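Local coordinates for protein trans-isoprenyl diphosphate synthase (Caulobacter crescentus, PDB 3OYR) that probably lengthens farnesyl diphosphate with isopentenyl diphosphate units to make all-trans-octaprenyl diphosphate, the precursor of the quinone side chain, using divalent metal ions, at residues S111-G116 against G245-D250; L235-G239 against V341-A345; L230-A234 against L303-L307; D251-G255 against A279-Q285. All coordinates share one frame; numbering follows the deposited sequence.

Interactions 1 to 3 lie around the active site of an all-helical isoprenoid synthase; interaction 4 lies farther out. Interactions 2 and 3 share helix 211-238, and their centres lie about 8 Å apart. Interaction 3 packs that helix on helix 302-320, and interaction 2 brings the C-terminal tail against its end. Interaction 1 lies about 18 Å from interaction 3 between centres, but Lys-246 reaches Asp-232 in a salt bridge. Along the chain the segments of interactions 1, 2 and 3 alternate. Interaction 4 falls between the two segments of both 2 and 3. Asp-236 hydrogen-bonds Asp-251, which joins helix 211-238 to helix 250-254.

Interaction 1: residues S111-G116 against G245-D250; sequences SQLRRG and GKNAGD. With DMA (dimethylallyl diphosphate), chain G; DMA (dimethylallyl diphosphate), chain D.
The diphosphate-binding pocket of this polyprenyl synthase takes Arg-114, Arg-115 and Lys-246 from this contact, whose backbones meet at Gly-116 and Gly-245. The backbone carbonyl of Gly-245 is the anchor. Gly-116 N bonds to Gly-245 O at 2.8 Å, in the carbonyl plane and on a lone pair. Leu-113 CG packs on the same oxygen at 3.4 Å. Farther along, two waters link the segments. One joins Gln-112 N to Asn-247 OD1 and Asp-250 OD1. The other accepts from Asn-247 N and lies 2.7 Å from Leu-113 O.

The basic side chains turn to the two dimethylallyl diphosphates. The bends at chi2 and chi3 (71° and 65°) turn the Arg-114 guanidinium edge-on to the chain G ligand, with Arg-114 NH1 2.7 Å from its O1B and NH2 3.0 Å from its O3B. Lys-246 NZ lies 3.0 Å from the same O1B of the chain G ligand, and also forms a salt bridge with Asp-232. Arg-114 NH2 has a further partner in Asp-106. Arg-115 stretches out from CG to NE. Arg-115 NE lies 2.8 Å from O2B of the chain D ligand in a nearly linear bond (177°), and Arg-115 NH1 lies 2.8 Å from O1B of that ligand. A leucine in place of Arg-115 would probably leave those two oxygens without these donors and weaken the hold on the diphosphate of chain D.

The gathered positive charge probably helps neutralise both diphosphates. In the chain G ligand, Arg-114 and Lys-246 share one phosphate oxygen, which is consistent with stabilising a diphosphate leaving group.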
loop_
_atom_site.group_PDB
_atom_site.type_symbol
_atom_site.label_atom_id
_atom_site.label_comp_id
_atom_site.label_asym_id
_atom_site.label_seq_id
_atom_site.Cartn_x
_atom_site.Cartn_y
_atom_site.Cartn_z
ATOM N N SER B 111 8.980 -5.779 -14.752
ATOM C CA SER B 111 9.044 -4.879 -15.921
ATOM C C SER B 111 10.230 -3.918 -15.841
ATOM O O SER B 111 10.557 -3.434 -14.760
ATOM C CB SER B 111 7.748 -4.082 -16.053
ATOM O OG SER B 111 6.655 -4.943 -16.332
ATOM N N GLN B 112 10.865 -3.645 -16.981
ATOM C CA GLN B 112 12.101 -2.854 -16.989
ATOM C C GLN B 112 11.898 -1.386 -17.380
ATOM O O GLN B 112 12.752 -0.545 -17.104
ATOM C CB GLN B 112 13.164 -3.529 -17.863
ATOM C CG GLN B 112 13.544 -4.936 -17.371
ATOM C CD GLN B 112 14.359 -5.734 -18.380
ATOM O OE1 GLN B 112 14.174 -6.944 -18.520
ATOM N NE2 GLN B 112 15.266 -5.062 -19.086
ATOM N N LEU B 113 10.745 -1.081 -17.970
ATOM C CA LEU B 113 10.457 0.248 -18.456
ATOM C C LEU B 113 9.057 0.715 -18.015
ATOM O O LEU B 113 8.098 -0.045 -18.061
ATOM C CB LEU B 113 10.533 0.255 -19.985
ATOM C CG LEU B 113 10.729 1.607 -20.668
ATOM C CD1 LEU B 113 12.157 2.135 -20.453
ATOM C CD2 LEU B 113 10.424 1.495 -22.156
ATOM N N ARG B 114 8.966 1.978 -17.614
ATOM C CA ARG B 114 7.713 2.583 -17.195
ATOM C C ARG B 114 7.763 4.063 -17.499
ATOM O O ARG B 114 8.676 4.767 -17.032
ATOM C CB ARG B 114 7.456 2.353 -15.694
ATOM C CG ARG B 114 6.279 3.186 -15.145
ATOM C CD ARG B 114 4.931 2.696 -15.646
ATOM N NE ARG B 114 4.655 1.360 -15.135
ATOM C CZ ARG B 114 3.632 0.591 -15.507
ATOM N NH1 ARG B 114 2.739 1.022 -16.399
ATOM N NH2 ARG B 114 3.501 -0.611 -14.956
ATOM N N ARG B 115 6.792 4.519 -18.294
ATOM C CA ARG B 115 6.675 5.920 -18.709
ATOM C C ARG B 115 7.957 6.441 -19.389
ATOM O O ARG B 115 8.330 7.613 -19.235
ATOM C CB ARG B 115 6.253 6.824 -17.532
ATOM C CG ARG B 115 4.849 6.561 -16.988
ATOM C CD ARG B 115 4.561 7.435 -15.751
ATOM N NE ARG B 115 3.171 7.297 -15.274
ATOM C CZ ARG B 115 2.714 7.744 -14.104
ATOM N NH1 ARG B 115 1.429 7.563 -13.787
ATOM N NH2 ARG B 115 3.531 8.365 -13.240
ATOM N N GLY B 116 8.632 5.561 -20.128
ATOM C CA GLY B 116 9.806 5.950 -20.908
ATOM C C GLY B 116 11.120 5.913 -20.143
ATOM O O GLY B 116 12.184 6.046 -20.748
ATOM N N GLY B 245 5.796 3.647 -23.788
ATOM C CA GLY B 245 6.617 4.017 -22.628
ATOM C C GLY B 245 6.965 2.828 -21.749
ATOM O O GLY B 245 7.622 2.972 -20.716
ATOM N N LYS B 246 6.515 1.650 -22.160
ATOM C CA LYS B 246 6.795 0.405 -21.465
ATOM C C LYS B 246 6.984 -0.657 -22.546
ATOM O O LYS B 246 6.526 -0.474 -23.665
ATOM C CB LYS B 246 5.641 0.053 -20.509
ATOM C CG LYS B 246 4.271 -0.049 -21.176
ATOM C CD LYS B 246 3.119 -0.005 -20.155
ATOM C CE LYS B 246 1.832 -0.477 -20.770
ATOM N NZ LYS B 246 0.629 0.019 -20.011
ATOM N N ASN B 247 7.671 -1.750 -22.214
ATOM C CA ASN B 247 7.954 -2.812 -23.176
ATOM C C ASN B 247 6.728 -3.571 -23.666
ATOM O O ASN B 247 6.017 -4.208 -22.874
ATOM C CB ASN B 247 9.002 -3.790 -22.617
ATOM C CG ASN B 247 10.353 -3.124 -22.408
ATOM O OD1 ASN B 247 10.982 -3.244 -21.348
ATOM N ND2 ASN B 247 10.784 -2.382 -23.406
ATOM N N ALA B 248 6.486 -3.487 -24.974
ATOM C CA ALA B 248 5.558 -4.388 -25.658
ATOM C C ALA B 248 6.016 -5.811 -25.413
ATOM O O ALA B 248 7.208 -6.091 -25.496
ATOM C CB ALA B 248 5.528 -4.091 -27.165
ATOM N N GLY B 249 5.086 -6.704 -25.079
ATOM C CA GLY B 249 5.438 -8.103 -24.839
ATOM C C GLY B 249 5.729 -8.513 -23.405
ATOM O O GLY B 249 6.084 -9.674 -23.151
ATOM N N ASP B 250 5.584 -7.580 -22.463
ATOM C CA ASP B 250 5.712 -7.912 -21.033
ATOM C C ASP B 250 4.804 -9.072 -20.606
ATOM O O ASP B 250 5.287 -9.977 -19.948
ATOM C CB ASP B 250 5.490 -6.689 -20.126
ATOM C CG ASP B 250 6.766 -5.866 -19.910
ATOM O OD1 ASP B 250 7.845 -6.283 -20.395
ATOM O OD2 ASP B 250 6.684 -4.800 -19.247
HETATM C C1 DMA G . -2.239 -3.891 -14.048
HETATM O O1 DMA G . -2.182 -3.891 -15.470
HETATM C C2 DMA G . -1.343 -2.875 -13.412
HETATM C C3 DMA G . -1.723 -2.134 -12.365
HETATM C C4 DMA G . -3.067 -2.234 -11.715
HETATM C C5 DMA G . -0.731 -1.158 -11.825
HETATM P PA DMA G . -0.868 -4.229 -16.373
HETATM O O1A DMA G . -1.444 -4.655 -17.689
HETATM O O2A DMA G . 0.128 -5.100 -15.656
HETATM O O3A DMA G . -0.295 -2.724 -16.516
HETATM P PB DMA G . 1.095 -2.286 -17.215
HETATM O O1B DMA G . 0.905 -0.795 -17.134
HETATM O O2B DMA G . 1.064 -2.887 -18.601
HETATM O O3B DMA G . 2.222 -2.861 -16.387
HETATM C C1 DMA D . -1.081 1.791 -16.355
HETATM O O1 DMA D . -1.975 2.912 -16.357
HETATM C C2 DMA D . -1.950 0.932 -15.506
HETATM C C3 DMA D . -2.816 0.059 -16.028
HETATM C C4 DMA D . -2.899 -0.231 -17.504
HETATM C C5 DMA D . -3.702 -0.665 -15.063
HETATM P PA DMA D . -2.004 4.114 -17.418
HETATM O O1A DMA D . -3.133 5.079 -17.113
HETATM O O2A DMA D . -1.997 3.522 -18.800
HETATM O O3A DMA D . -0.551 4.731 -17.049
HETATM P PB DMA D . -0.076 6.282 -16.957
HETATM O O1B DMA D . -0.546 6.786 -15.606
HETATM O O2B DMA D . 1.412 6.011 -17.011
HETATM O O3B DMA D . -0.648 7.050 -18.118
HETATM O O HOH W 1 10.281 -5.106 -19.488
HETATM O O HOH W 2 8.062 -2.397 -19.344
#

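Interaction 2: residues L235-G239 against V341-A345; sequences LDYGG and VSRRA
Leu-235 has CG anti to its carbonyl carbon (chi1 -80°), while Arg-344 folds back on itself at chi2 and chi3 (-50° and -58°). These torsions lay the Arg-344 guanidinium over the leucine. Leu-235 CD2 touches one face of that group near its rim, 3.6 Å from Arg-344 NH1 and 3.7 Å from Arg-344 CZ. The carbonyl oxygen of Gly-238 lies at the edge of the same guanidinium, near its plane. Arg-344 NH2 gives Gly-238 O a strongly bent hydrogen bond of 3.3 Å. The bond is weak, and the leucine methyl lies against the face of the same group.

The other methyl of Leu-235 works on the tail backbone. Leu-235 CD1 lies 3.7 Å from Arg-343 O and 4.0 Å from Ala-345 N. Leu-235 CD1 also sits over a face of the Arg-343 guanidinium, 4.3 Å from Arg-343 NH2. That arginine is held within its own segment, where Arg-343 NH2 bonds to Ala-345 O at 2.9 Å and forms a salt bridge with Ala-345 OXT at 3.3 Å. The terminal carboxylate also pairs with Lys-66. Arg-343 NH1 bonds to Phe-228 O, and its charge rests on the Phe-228 ring as a cation-pi contact. The tail is thus pinned by charge at its very end and by Leu-235 along its backbone.

Leu-235 lies in the second aspartate-rich motif on helix 211-238, between Asp-232 and Asp-236. A C-terminal tail ending beside the active site is consistent with relatives such as farnesyl diphosphate synthase, where the tail closes over the substrate.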
loop_
_atom_site.group_PDB
_atom_site.type_symbol
_atom_site.label_atom_id
_atom_site.label_comp_id
_atom_site.label_asym_id
_atom_site.label_seq_id
_atom_site.Cartn_x
_atom_site.Cartn_y
_atom_site.Cartn_z
ATOM N N LEU B 235 -2.769 -3.472 -26.743
ATOM C CA LEU B 235 -1.547 -2.674 -26.944
ATOM C C LEU B 235 -0.262 -3.402 -26.539
ATOM O O LEU B 235 0.806 -3.130 -27.079
ATOM C CB LEU B 235 -1.643 -1.309 -26.232
ATOM C CG LEU B 235 -2.437 -0.236 -26.969
ATOM C CD1 LEU B 235 -2.595 1.003 -26.110
ATOM C CD2 LEU B 235 -1.781 0.118 -28.313
ATOM N N ASP B 236 -0.362 -4.342 -25.607
ATOM C CA ASP B 236 0.808 -5.094 -25.189
ATOM C C ASP B 236 1.397 -5.932 -26.332
ATOM O O ASP B 236 2.607 -6.140 -26.403
ATOM C CB ASP B 236 0.492 -5.990 -24.001
ATOM C CG ASP B 236 1.710 -6.203 -23.098
ATOM O OD1 ASP B 236 2.180 -5.223 -22.481
ATOM O OD2 ASP B 236 2.196 -7.346 -23.009
ATOM N N TYR B 237 0.534 -6.406 -27.219
ATOM C CA TYR B 237 0.987 -7.132 -28.395
ATOM C C TYR B 237 1.200 -6.200 -29.583
ATOM O O TYR B 237 2.238 -6.263 -30.231
ATOM C CB TYR B 237 0.018 -8.278 -28.726
ATOM C CG TYR B 237 0.115 -9.412 -27.729
ATOM C CD1 TYR B 237 1.095 -10.396 -27.868
ATOM C CD2 TYR B 237 -0.737 -9.481 -26.622
ATOM C CE1 TYR B 237 1.215 -11.429 -26.956
ATOM C CE2 TYR B 237 -0.631 -10.524 -25.705
ATOM C CZ TYR B 237 0.358 -11.496 -25.891
ATOM O OH TYR B 237 0.503 -12.535 -25.016
ATOM N N GLY B 238 0.243 -5.311 -29.829
ATOM C CA GLY B 238 0.231 -4.480 -31.028
ATOM C C GLY B 238 0.886 -3.109 -30.981
ATOM O O GLY B 238 1.022 -2.458 -32.019
ATOM N N GLY B 239 1.287 -2.652 -29.797
ATOM C CA GLY B 239 1.877 -1.311 -29.659
ATOM C C GLY B 239 3.389 -1.268 -29.803
ATOM O O GLY B 239 4.055 -2.301 -29.777
ATOM N N VAL B 341 -10.438 3.208 -26.044
ATOM C CA VAL B 341 -10.339 2.151 -27.052
ATOM C C VAL B 341 -9.371 2.508 -28.194
ATOM O O VAL B 341 -8.591 1.659 -28.635
ATOM C CB VAL B 341 -11.737 1.809 -27.630
ATOM C CG1 VAL B 341 -11.666 0.662 -28.615
ATOM C CG2 VAL B 341 -12.703 1.460 -26.495
ATOM N N SER B 342 -9.397 3.758 -28.655
ATOM C CA SER B 342 -8.605 4.145 -29.852
ATOM C C SER B 342 -7.114 4.449 -29.621
ATOM O O SER B 342 -6.306 4.313 -30.554
ATOM C CB SER B 342 -9.266 5.308 -30.602
ATOM O OG SER B 342 -9.216 6.509 -29.859
ATOM N N ARG B 343 -6.756 4.835 -28.389
ATOM C CA ARG B 343 -5.384 5.258 -28.033
ATOM C C ARG B 343 -4.256 4.294 -28.417
ATOM O O ARG B 343 -4.457 3.080 -28.541
ATOM C CB ARG B 343 -5.286 5.544 -26.525
ATOM C CG ARG B 343 -5.445 4.308 -25.680
ATOM C CD ARG B 343 -5.947 4.565 -24.248
ATOM N NE ARG B 343 -6.053 3.280 -23.540
ATOM C CZ ARG B 343 -5.054 2.715 -22.872
ATOM N NH1 ARG B 343 -5.222 1.541 -22.267
ATOM N NH2 ARG B 343 -3.890 3.343 -22.776
ATOM N N ARG B 344 -3.068 4.864 -28.581
ATOM C CA ARG B 344 -1.849 4.118 -28.890
ATOM C C ARG B 344 -0.930 4.011 -27.680
ATOM O O ARG B 344 0.079 3.308 -27.727
ATOM C CB ARG B 344 -1.099 4.782 -30.064
ATOM C CG ARG B 344 -1.905 4.897 -31.377
ATOM C CD ARG B 344 -2.533 3.567 -31.768
ATOM N NE ARG B 344 -1.522 2.513 -31.918
ATOM C CZ ARG B 344 -1.764 1.204 -31.854
ATOM N NH1 ARG B 344 -2.997 0.747 -31.638
ATOM N NH2 ARG B 344 -0.764 0.347 -32.006
ATOM N N ALA B 345 -1.282 4.715 -26.602
ATOM C CA ALA B 345 -0.500 4.707 -25.362
ATOM C C ALA B 345 -1.359 4.994 -24.129
ATOM O O ALA B 345 -2.507 5.449 -24.243
ATOM C CB ALA B 345 0.615 5.715 -25.440
ATOM O OXT ALA B 345 -0.898 4.788 -22.994
#

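Interaction 3: residues L230-A234 against L303-L307; sequences LADDA and LDATL. With CA (calcium ion), chain F; DMA (dimethylallyl diphosphate), chain D.
Leu-230 starts a row of helix 211-238 that packs on Thr-306 and its neighbours of helix 302-320. Both belong to the all-alpha isoprenoid synthase fold. The two short helical segments run almost antiparallel, at 165°, with axes 9.2 Å apart. Leu-230 points to the other helix, and its CD2 meets Thr-306 CG2 at 4.1 Å. The threonine has CG2 anti to its backbone N, which drives that methyl into the interface, 3.4 Å from Leu-230 O. Its hydroxyl bonds back to Ala-302 O.

Ala-231 comes next. Leu-307 CD2 lies 3.9 Å from Ala-231 CA and also touches its CB. Asp-232 turns away from helix 302-320 and serves the active site. Its CG is anti to the backbone N (chi1 -174°), and OD1 binds the calcium ion at 2.3 Å. OD2 forms a salt bridge with Lys-246. Three waters also bind the metal, and one of them donates a long hydrogen bond to Asp-232 O. The C4 methyl of the chain D dimethylallyl diphosphate lies 3.6 Å from Asp-232 OD2.

Asp-233 is buried beside the contact, its OD2 bonded to Tyr-184 and its OD1 to Gln-229. The helix thus has two working sides: alanine and leucine against helix 302-320, aspartate toward the metal of the second aspartate-rich motif.

Ala-234 ends the row and points at the partner helix. Its methyl touches Thr-306 CG2 and Leu-307 CD2 together. Beside it, Leu-303 CD1 rests 3.8 Å from Ala-234 O.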
loop_
_atom_site.group_PDB
_atom_site.type_symbol
_atom_site.label_atom_id
_atom_site.label_comp_id
_atom_site.label_asym_id
_atom_site.label_seq_id
_atom_site.Cartn_x
_atom_site.Cartn_y
_atom_site.Cartn_z
ATOM N N LEU B 230 -8.768 -3.699 -21.561
ATOM C CA LEU B 230 -8.822 -4.470 -22.818
ATOM C C LEU B 230 -7.934 -3.850 -23.899
ATOM O O LEU B 230 -7.145 -4.560 -24.522
ATOM C CB LEU B 230 -10.258 -4.608 -23.320
ATOM C CG LEU B 230 -11.093 -5.573 -22.472
ATOM C CD1 LEU B 230 -12.548 -5.394 -22.765
ATOM C CD2 LEU B 230 -10.695 -6.978 -22.739
ATOM N N ALA B 231 -8.037 -2.530 -24.090
ATOM C CA ALA B 231 -7.152 -1.822 -25.022
ATOM C C ALA B 231 -5.692 -1.914 -24.592
ATOM O O ALA B 231 -4.829 -2.116 -25.434
ATOM C CB ALA B 231 -7.568 -0.371 -25.197
ATOM N N ASP B 232 -5.423 -1.795 -23.291
ATOM C CA ASP B 232 -4.065 -1.952 -22.771
ATOM C C ASP B 232 -3.501 -3.337 -23.056
ATOM O O ASP B 232 -2.338 -3.473 -23.454
ATOM C CB ASP B 232 -4.000 -1.679 -21.264
ATOM C CG ASP B 232 -2.584 -1.700 -20.743
ATOM O OD1 ASP B 232 -2.139 -2.770 -20.234
ATOM O OD2 ASP B 232 -1.895 -0.663 -20.889
ATOM N N ASP B 233 -4.324 -4.365 -22.846
ATOM C CA ASP B 233 -3.926 -5.735 -23.139
ATOM C C ASP B 233 -3.643 -5.955 -24.636
ATOM O O ASP B 233 -2.674 -6.626 -24.986
ATOM C CB ASP B 233 -4.959 -6.728 -22.596
ATOM C CG ASP B 233 -4.909 -6.847 -21.063
ATOM O OD1 ASP B 233 -4.012 -6.254 -20.419
ATOM O OD2 ASP B 233 -5.766 -7.543 -20.493
ATOM N N ALA B 234 -4.469 -5.370 -25.504
ATOM C CA ALA B 234 -4.234 -5.413 -26.949
ATOM C C ALA B 234 -2.970 -4.652 -27.342
ATOM O O ALA B 234 -2.200 -5.129 -28.176
ATOM C CB ALA B 234 -5.439 -4.868 -27.725
ATOM N N LEU B 303 -6.594 -9.598 -31.791
ATOM C CA LEU B 303 -6.439 -8.198 -31.429
ATOM C C LEU B 303 -7.718 -7.409 -31.736
ATOM O O LEU B 303 -8.179 -6.627 -30.901
ATOM C CB LEU B 303 -5.233 -7.597 -32.151
ATOM C CG LEU B 303 -4.649 -6.253 -31.682
ATOM C CD1 LEU B 303 -3.129 -6.304 -31.710
ATOM C CD2 LEU B 303 -5.166 -5.057 -32.499
ATOM N N ASP B 304 -8.297 -7.630 -32.917
ATOM C CA ASP B 304 -9.509 -6.909 -33.315
ATOM C C ASP B 304 -10.709 -7.235 -32.444
ATOM O O ASP B 304 -11.454 -6.335 -32.057
ATOM C CB ASP B 304 -9.837 -7.132 -34.797
ATOM C CG ASP B 304 -8.939 -6.323 -35.721
ATOM O OD1 ASP B 304 -8.603 -6.834 -36.813
ATOM O OD2 ASP B 304 -8.561 -5.183 -35.355
ATOM N N ALA B 305 -10.881 -8.517 -32.136
ATOM C CA ALA B 305 -11.978 -8.991 -31.285
ATOM C C ALA B 305 -11.908 -8.425 -29.842
ATOM O O ALA B 305 -12.941 -8.100 -29.254
ATOM C CB ALA B 305 -12.029 -10.518 -31.276
ATOM N N THR B 306 -10.692 -8.298 -29.305
ATOM C CA THR B 306 -10.427 -7.641 -28.015
ATOM C C THR B 306 -10.917 -6.190 -28.017
ATOM O O THR B 306 -11.641 -5.757 -27.099
ATOM C CB THR B 306 -8.915 -7.678 -27.687
ATOM O OG1 THR B 306 -8.463 -9.036 -27.664
ATOM C CG2 THR B 306 -8.626 -7.049 -26.317
ATOM N N LEU B 307 -10.541 -5.458 -29.067
ATOM C CA LEU B 307 -10.960 -4.069 -29.242
ATOM C C LEU B 307 -12.450 -3.891 -29.536
ATOM O O LEU B 307 -13.026 -2.853 -29.169
ATOM C CB LEU B 307 -10.081 -3.338 -30.275
ATOM C CG LEU B 307 -8.574 -3.208 -29.957
ATOM C CD1 LEU B 307 -7.810 -2.540 -31.107
ATOM C CD2 LEU B 307 -8.295 -2.464 -28.649
HETATM CA CA CA F . -0.372 -4.096 -19.752
HETATM C C1 DMA D . -1.081 1.791 -16.355
HETATM O O1 DMA D . -1.975 2.912 -16.357
HETATM C C2 DMA D . -1.950 0.932 -15.506
HETATM C C3 DMA D . -2.816 0.059 -16.028
HETATM C C4 DMA D . -2.899 -0.231 -17.504
HETATM C C5 DMA D . -3.702 -0.665 -15.063
HETATM P PA DMA D . -2.004 4.114 -17.418
HETATM O O1A DMA D . -3.133 5.079 -17.113
HETATM O O2A DMA D . -1.997 3.522 -18.800
HETATM O O3A DMA D . -0.551 4.731 -17.049
HETATM P PB DMA D . -0.076 6.282 -16.957
HETATM O O1B DMA D . -0.546 6.786 -15.606
HETATM O O2B DMA D . 1.412 6.011 -17.011
HETATM O O3B DMA D . -0.648 7.050 -18.118
HETATM O O HOH W 3 0.536 -3.392 -21.846
HETATM O O HOH W 4 -1.544 -5.889 -20.698
HETATM O O HOH W 5 1.589 -5.495 -19.632
#

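Interaction 4: residues D251-G255 against A279-Q285; sequences DFREG and AIGRREQ
Gly-255 ends helix 250-254 in a Schellman motif, with phi at 75°, and its CA lies 4.7 Å from that of Ile-280, near the end of helix 273-281. No side chain stands on Gly-255, and Arg-283 CD rests 3.7 Å from its CA. A CB there would collide with that carbon.

Gln-285 carries the polar link. Its NE2 donates to Phe-252 O at 3.0 Å in a nearly straight bond (174°), with the donor above the carbonyl plane. Gly-255 N reaches that oxygen from the opposite face. Gln-285 NE2 also donates to Ala-279 O at 2.8 Å. The amide lies over one face of the Phe-252 ring, toward its rim, with the two planes 22° apart. Gln-285 OE1 touches Arg-253 CG at 3.4 Å.

Phe-252 has CG anti to its backbone N, which carries the ring out to the second helix. There Phe-252 CD1 meets Ile-280 CD1 at 3.7 Å and Phe-252 CZ meets Ala-279 CB at 3.8 Å. Phe-290 and Ala-293 of helix 287-299 also touch the ring.

With an alanine at Gln-285, the Ala-279 carbonyl is likely to lose this donor, and one ring face of Phe-252 its amide cover. Both amide protons are spent on backbone carbonyls, one near each helix end. The amide is thus fixed in rotation and ties the two helices together.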
loop_
_atom_site.group_PDB
_atom_site.type_symbol
_atom_site.label_atom_id
_atom_site.label_comp_id
_atom_site.label_asym_id
_atom_site.label_seq_id
_atom_site.Cartn_x
_atom_site.Cartn_y
_atom_site.Cartn_z
ATOM N N ASP B 251 3.523 -9.055 -21.005
ATOM C CA ASP B 251 2.573 -10.131 -20.655
ATOM C C ASP B 251 3.072 -11.467 -21.194
ATOM O O ASP B 251 3.172 -12.439 -20.440
ATOM C CB ASP B 251 1.147 -9.873 -21.184
ATOM C CG ASP B 251 0.492 -8.601 -20.601
ATOM O OD1 ASP B 251 0.846 -8.149 -19.483
ATOM O OD2 ASP B 251 -0.399 -8.052 -21.287
ATOM N N PHE B 252 3.405 -11.495 -22.487
ATOM C CA PHE B 252 3.906 -12.702 -23.126
ATOM C C PHE B 252 5.173 -13.233 -22.454
ATOM O O PHE B 252 5.239 -14.411 -22.105
ATOM C CB PHE B 252 4.124 -12.518 -24.639
ATOM C CG PHE B 252 4.561 -13.785 -25.332
ATOM C CD1 PHE B 252 3.642 -14.806 -25.581
ATOM C CD2 PHE B 252 5.894 -13.979 -25.692
ATOM C CE1 PHE B 252 4.036 -16.000 -26.187
ATOM C CE2 PHE B 252 6.302 -15.167 -26.306
ATOM C CZ PHE B 252 5.369 -16.179 -26.561
ATOM N N ARG B 253 6.161 -12.364 -22.254
ATOM C CA ARG B 253 7.392 -12.759 -21.577
ATOM C C ARG B 253 7.239 -13.125 -20.079
ATOM O O ARG B 253 8.058 -13.875 -19.550
ATOM C CB ARG B 253 8.501 -11.721 -21.813
ATOM C CG ARG B 253 9.206 -11.894 -23.163
ATOM C CD ARG B 253 10.292 -10.852 -23.422
ATOM N NE ARG B 253 9.780 -9.693 -24.155
ATOM C CZ ARG B 253 9.386 -8.553 -23.590
ATOM N NH1 ARG B 253 9.445 -8.394 -22.275
ATOM N NH2 ARG B 253 8.934 -7.563 -24.345
ATOM N N GLU B 254 6.190 -12.627 -19.415
ATOM C CA GLU B 254 5.849 -13.036 -18.031
ATOM C C GLU B 254 5.092 -14.365 -17.995
ATOM O O GLU B 254 4.921 -14.959 -16.931
ATOM C CB GLU B 254 4.985 -11.975 -17.320
ATOM C CG GLU B 254 5.731 -10.752 -16.793
ATOM C CD GLU B 254 4.903 -9.451 -16.855
ATOM O OE1 GLU B 254 5.501 -8.388 -17.144
ATOM O OE2 GLU B 254 3.667 -9.478 -16.623
ATOM N N GLY B 255 4.611 -14.809 -19.150
ATOM C CA GLY B 255 3.772 -16.007 -19.231
ATOM C C GLY B 255 2.370 -15.718 -18.736
ATOM O O GLY B 255 1.677 -16.600 -18.223
ATOM N N ALA B 279 5.885 -21.994 -24.510
ATOM C CA ALA B 279 6.134 -20.575 -24.260
ATOM C C ALA B 279 5.422 -20.006 -23.031
ATOM O O ALA B 279 5.939 -19.089 -22.397
ATOM C CB ALA B 279 5.791 -19.752 -25.494
ATOM N N ILE B 280 4.246 -20.542 -22.702
ATOM C CA ILE B 280 3.412 -19.987 -21.626
ATOM C C ILE B 280 3.274 -20.924 -20.423
ATOM O O ILE B 280 3.516 -20.517 -19.282
ATOM C CB ILE B 280 1.997 -19.587 -22.147
ATOM C CG1 ILE B 280 2.097 -18.596 -23.319
ATOM C CG2 ILE B 280 1.104 -19.061 -21.012
ATOM C CD1 ILE B 280 2.472 -17.164 -22.940
ATOM N N GLY B 281 2.871 -22.165 -20.690
ATOM C CA GLY B 281 2.642 -23.168 -19.649
ATOM C C GLY B 281 3.910 -23.580 -18.932
ATOM O O GLY B 281 3.958 -23.585 -17.700
ATOM N N ARG B 282 4.939 -23.923 -19.705
ATOM C CA ARG B 282 6.253 -24.239 -19.148
ATOM C C ARG B 282 7.154 -23.005 -19.138
ATOM O O ARG B 282 8.179 -22.987 -18.448
ATOM C CB ARG B 282 6.923 -25.379 -19.918
ATOM C CG ARG B 282 6.117 -26.664 -19.992
ATOM C CD ARG B 282 7.004 -27.817 -20.419
ATOM N NE ARG B 282 6.474 -28.512 -21.590
ATOM C CZ ARG B 282 6.910 -28.334 -22.834
ATOM N NH1 ARG B 282 7.896 -27.482 -23.091
ATOM N NH2 ARG B 282 6.360 -29.013 -23.830
ATOM N N ARG B 283 6.756 -21.995 -19.920
ATOM C CA ARG B 283 7.387 -20.658 -19.968
ATOM C C ARG B 283 8.841 -20.626 -20.485
ATOM O O ARG B 283 9.675 -19.849 -19.997
ATOM C CB ARG B 283 7.235 -19.925 -18.624
ATOM C CG ARG B 283 6.832 -18.472 -18.758
ATOM C CD ARG B 283 6.441 -17.885 -17.413
ATOM N NE ARG B 283 7.592 -17.667 -16.538
ATOM C CZ ARG B 283 8.391 -16.602 -16.581
ATOM N NH1 ARG B 283 9.407 -16.508 -15.738
ATOM N NH2 ARG B 283 8.185 -15.631 -17.460
ATOM N N GLU B 284 9.118 -21.460 -21.490
ATOM C CA GLU B 284 10.442 -21.563 -22.113
ATOM C C GLU B 284 10.475 -20.691 -23.362
ATOM O O GLU B 284 9.694 -20.911 -24.291
ATOM C CB GLU B 284 10.752 -23.021 -22.467
ATOM C CG GLU B 284 10.552 -24.004 -21.310
ATOM C CD GLU B 284 10.748 -25.456 -21.720
ATOM O OE1 GLU B 284 11.821 -25.783 -22.268
ATOM O OE2 GLU B 284 9.833 -26.274 -21.483
ATOM N N GLN B 285 11.373 -19.703 -23.384
ATOM C CA GLN B 285 11.288 -18.616 -24.368
ATOM C C GLN B 285 12.593 -18.033 -24.915
ATOM O O GLN B 285 13.647 -18.098 -24.278
ATOM C CB GLN B 285 10.467 -17.463 -23.791
ATOM C CG GLN B 285 8.980 -17.615 -23.967
ATOM C CD GLN B 285 8.228 -16.408 -23.495
ATOM O OE1 GLN B 285 8.711 -15.280 -23.600
ATOM N NE2 GLN B 285 7.032 -16.631 -22.974
#